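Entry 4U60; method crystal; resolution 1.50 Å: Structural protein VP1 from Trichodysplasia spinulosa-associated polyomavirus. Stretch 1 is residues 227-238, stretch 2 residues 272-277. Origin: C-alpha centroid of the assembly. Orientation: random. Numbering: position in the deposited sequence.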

# COMPACT_ATOMS: atom_id res chain seq x y z
N LEU C 227 -7.84 -13.12 20.28
CA LEU C 227 -7.95 -12.17 21.40
C LEU C 227 -7.06 -12.52 22.59
O LEU C 227 -6.99 -11.76 23.57
CB LEU C 227 -9.42 -12.07 21.84
CG LEU C 227 -10.40 -11.53 20.78
CD1 LEU C 227 -11.83 -11.75 21.26
CD2 LEU C 227 -10.16 -10.05 20.51
N LEU C 228 -6.39 -13.66 22.53
CA LEU C 228 -5.44 -14.05 23.57
C LEU C 228 -4.26 -13.07 23.62
O LEU C 228 -3.77 -12.62 22.59
CB LEU C 228 -4.93 -15.45 23.31
CG LEU C 228 -5.99 -16.56 23.24
CD1 LEU C 228 -5.32 -17.92 23.13
CD2 LEU C 228 -6.93 -16.54 24.43
N ASP C 229 -3.80 -12.74 24.82
CA ASP C 229 -2.62 -11.89 24.94
C ASP C 229 -1.34 -12.71 24.83
O ASP C 229 -1.38 -13.90 24.51
CB ASP C 229 -2.69 -11.06 26.22
CG ASP C 229 -2.56 -11.88 27.50
OD1 ASP C 229 -2.14 -13.06 27.48
OD2 ASP C 229 -2.91 -11.32 28.56
N GLU C 230 -0.20 -12.07 25.10
CA GLU C 230 1.11 -12.72 25.01
C GLU C 230 1.29 -13.88 26.00
O GLU C 230 2.14 -14.75 25.79
CB GLU C 230 2.26 -11.70 25.16
CG GLU C 230 2.24 -10.84 26.43
CD GLU C 230 1.58 -9.49 26.22
OE1 GLU C 230 0.41 -9.46 25.77
OE2 GLU C 230 2.22 -8.45 26.50
N ASN C 231 0.50 -13.89 27.07
CA ASN C 231 0.53 -15.00 28.03
C ASN C 231 -0.55 -16.04 27.75
O ASN C 231 -0.77 -16.92 28.56
CB ASN C 231 0.35 -14.46 29.45
CG ASN C 231 1.41 -13.43 29.82
OD1 ASN C 231 2.60 -13.68 29.66
ND2 ASN C 231 0.98 -12.26 30.28
N GLY C 232 -1.24 -15.94 26.62
CA GLY C 232 -2.27 -16.91 26.26
C GLY C 232 -3.61 -16.72 26.95
O GLY C 232 -4.43 -17.65 27.00
N VAL C 233 -3.87 -15.51 27.45
CA VAL C 233 -5.11 -15.23 28.17
C VAL C 233 -5.94 -14.20 27.42
O VAL C 233 -5.44 -13.15 27.08
CB VAL C 233 -4.82 -14.70 29.60
CG1 VAL C 233 -6.12 -14.55 30.37
CG2 VAL C 233 -3.86 -15.63 30.33
N GLY C 234 -7.21 -14.52 27.20
CA GLY C 234 -8.16 -13.62 26.55
C GLY C 234 -8.85 -12.74 27.57
O GLY C 234 -8.71 -12.96 28.78
N PRO C 235 -9.65 -11.77 27.11
CA PRO C 235 -10.48 -10.99 28.03
C PRO C 235 -11.35 -11.91 28.91
O PRO C 235 -11.93 -12.88 28.41
CB PRO C 235 -11.34 -10.15 27.10
CG PRO C 235 -10.51 -9.99 25.86
CD PRO C 235 -9.84 -11.33 25.71
N LEU C 236 -11.42 -11.62 30.20
CA LEU C 236 -12.19 -12.40 31.18
C LEU C 236 -13.44 -11.62 31.54
O LEU C 236 -13.38 -10.45 31.91
CB LEU C 236 -11.34 -12.72 32.40
CG LEU C 236 -10.07 -13.54 32.10
CD1 LEU C 236 -9.19 -13.62 33.34
CD2 LEU C 236 -10.41 -14.94 31.62
N CYS C 237 -14.60 -12.25 31.33
CA CYS C 237 -15.87 -11.56 31.36
C CYS C 237 -16.43 -11.41 32.76
O CYS C 237 -17.10 -12.32 33.30
CB CYS C 237 -16.85 -12.28 30.43
SG CYS C 237 -16.32 -12.14 28.70
N LYS C 238 -16.17 -10.24 33.34
CA LYS C 238 -16.56 -9.93 34.70
C LYS C 238 -18.07 -9.86 34.81
O LYS C 238 -18.74 -9.25 33.97
CB LYS C 238 -15.91 -8.63 35.13
CG LYS C 238 -14.39 -8.73 35.25
CD LYS C 238 -13.76 -7.38 35.56
CE LYS C 238 -12.25 -7.51 35.74
NZ LYS C 238 -11.59 -6.21 36.04
N LEU C 272 -15.84 -16.42 20.02
CA LEU C 272 -15.69 -17.72 20.66
C LEU C 272 -15.20 -17.52 22.07
O LEU C 272 -14.23 -16.79 22.27
CB LEU C 272 -14.68 -18.55 19.87
CG LEU C 272 -14.39 -19.94 20.41
CD1 LEU C 272 -15.58 -20.84 20.17
CD2 LEU C 272 -13.13 -20.51 19.77
N LEU C 273 -15.86 -18.16 23.04
CA LEU C 273 -15.46 -18.06 24.45
C LEU C 273 -15.31 -19.43 25.06
O LEU C 273 -15.95 -20.40 24.61
CB LEU C 273 -16.46 -17.27 25.29
CG LEU C 273 -16.72 -15.85 24.79
CD1 LEU C 273 -18.04 -15.82 24.04
CD2 LEU C 273 -16.77 -14.84 25.92
N ARG C 274 -14.47 -19.51 26.09
CA ARG C 274 -14.19 -20.75 26.76
C ARG C 274 -14.20 -20.53 28.26
O ARG C 274 -13.99 -19.41 28.74
CB ARG C 274 -12.84 -21.32 26.32
CG ARG C 274 -11.62 -20.52 26.77
CD ARG C 274 -10.34 -21.11 26.23
NE ARG C 274 -9.18 -20.27 26.53
CZ ARG C 274 -7.98 -20.38 25.95
NH1 ARG C 274 -7.75 -21.30 25.03
NH2 ARG C 274 -6.99 -19.57 26.29
N LYS C 275 -14.44 -21.60 29.00
CA LYS C 275 -14.47 -21.51 30.45
C LYS C 275 -13.06 -21.53 31.02
O LYS C 275 -12.27 -22.42 30.71
CB LYS C 275 -15.27 -22.65 31.06
CG LYS C 275 -16.77 -22.52 30.88
CD LYS C 275 -17.50 -23.68 31.53
CE LYS C 275 -18.98 -23.67 31.14
NZ LYS C 275 -19.69 -24.87 31.67
N ARG C 276 -12.79 -20.55 31.89
CA ARG C 276 -11.51 -20.42 32.57
C ARG C 276 -11.71 -20.37 34.09
O ARG C 276 -12.50 -19.58 34.61
CB ARG C 276 -10.82 -19.13 32.12
CG ARG C 276 -9.56 -18.77 32.90
CD ARG C 276 -8.37 -19.63 32.49
NE ARG C 276 -7.80 -19.17 31.23
CZ ARG C 276 -6.54 -19.34 30.83
NH1 ARG C 276 -5.66 -19.99 31.60
NH2 ARG C 276 -6.14 -18.84 29.66
N THR C 277 -10.96 -21.21 34.80
CA THR C 277 -10.98 -21.16 36.27
C THR C 277 -10.09 -20.03 36.77
O THR C 277 -9.01 -19.78 36.23
CB THR C 277 -10.55 -22.51 36.87
OG1 THR C 277 -11.40 -23.54 36.36
CG2 THR C 277 -10.65 -22.49 38.42
O HOH W 1 -4.25 -20.12 26.05

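Long side chains can bridge backbones that lie too far apart to pair directly, and VP1 offers a compact example. Here part of a strand, 272-277, meets a stretch without regular helix or strand; the closest approach of the backbones, Leu236 CA to Arg276 CA, is 8.2 Å, and just 261 Å² is buried, summed over both sides. Arg276 is covered most, Arg274 next; long arginines suit the gap because their ends reach Gly232 O.

The polar contacts converge on that carbonyl. Gly232 O lies 3.3 Å from Arg274 NH2 and 3.4 Å from Arg276 NH2, near the plane of each guanidinium. A water makes the clear link, donating to Gly232 O (2.7 Å) and accepting from Arg274 NH2 (2.8 Å). Gly232 ends a type I turn from Asp229, in which Gly232 N donates to Asp229 O (2.9 Å); Asp229 OD1 also accepts hydrogen bonds from Asn231 N (2.8 Å) and Val233 N (3.0 Å). Gly232 suits the turn's last position, where phi is positive.

Carbon contacts supply the rest. Leu228 CD2 lies 3.6 Å from the polar Arg274 NH2, a methyl beside a guanidinium, whereas Leu236 CD2 is 4.1 Å from Arg276 CG. Arg274 extends through t chi2 and chi3; Arg276 bends, with both p. Farther along, buried Cys237 SG meets Leu273 CD2 at 3.9 Å, a purely apolar contact.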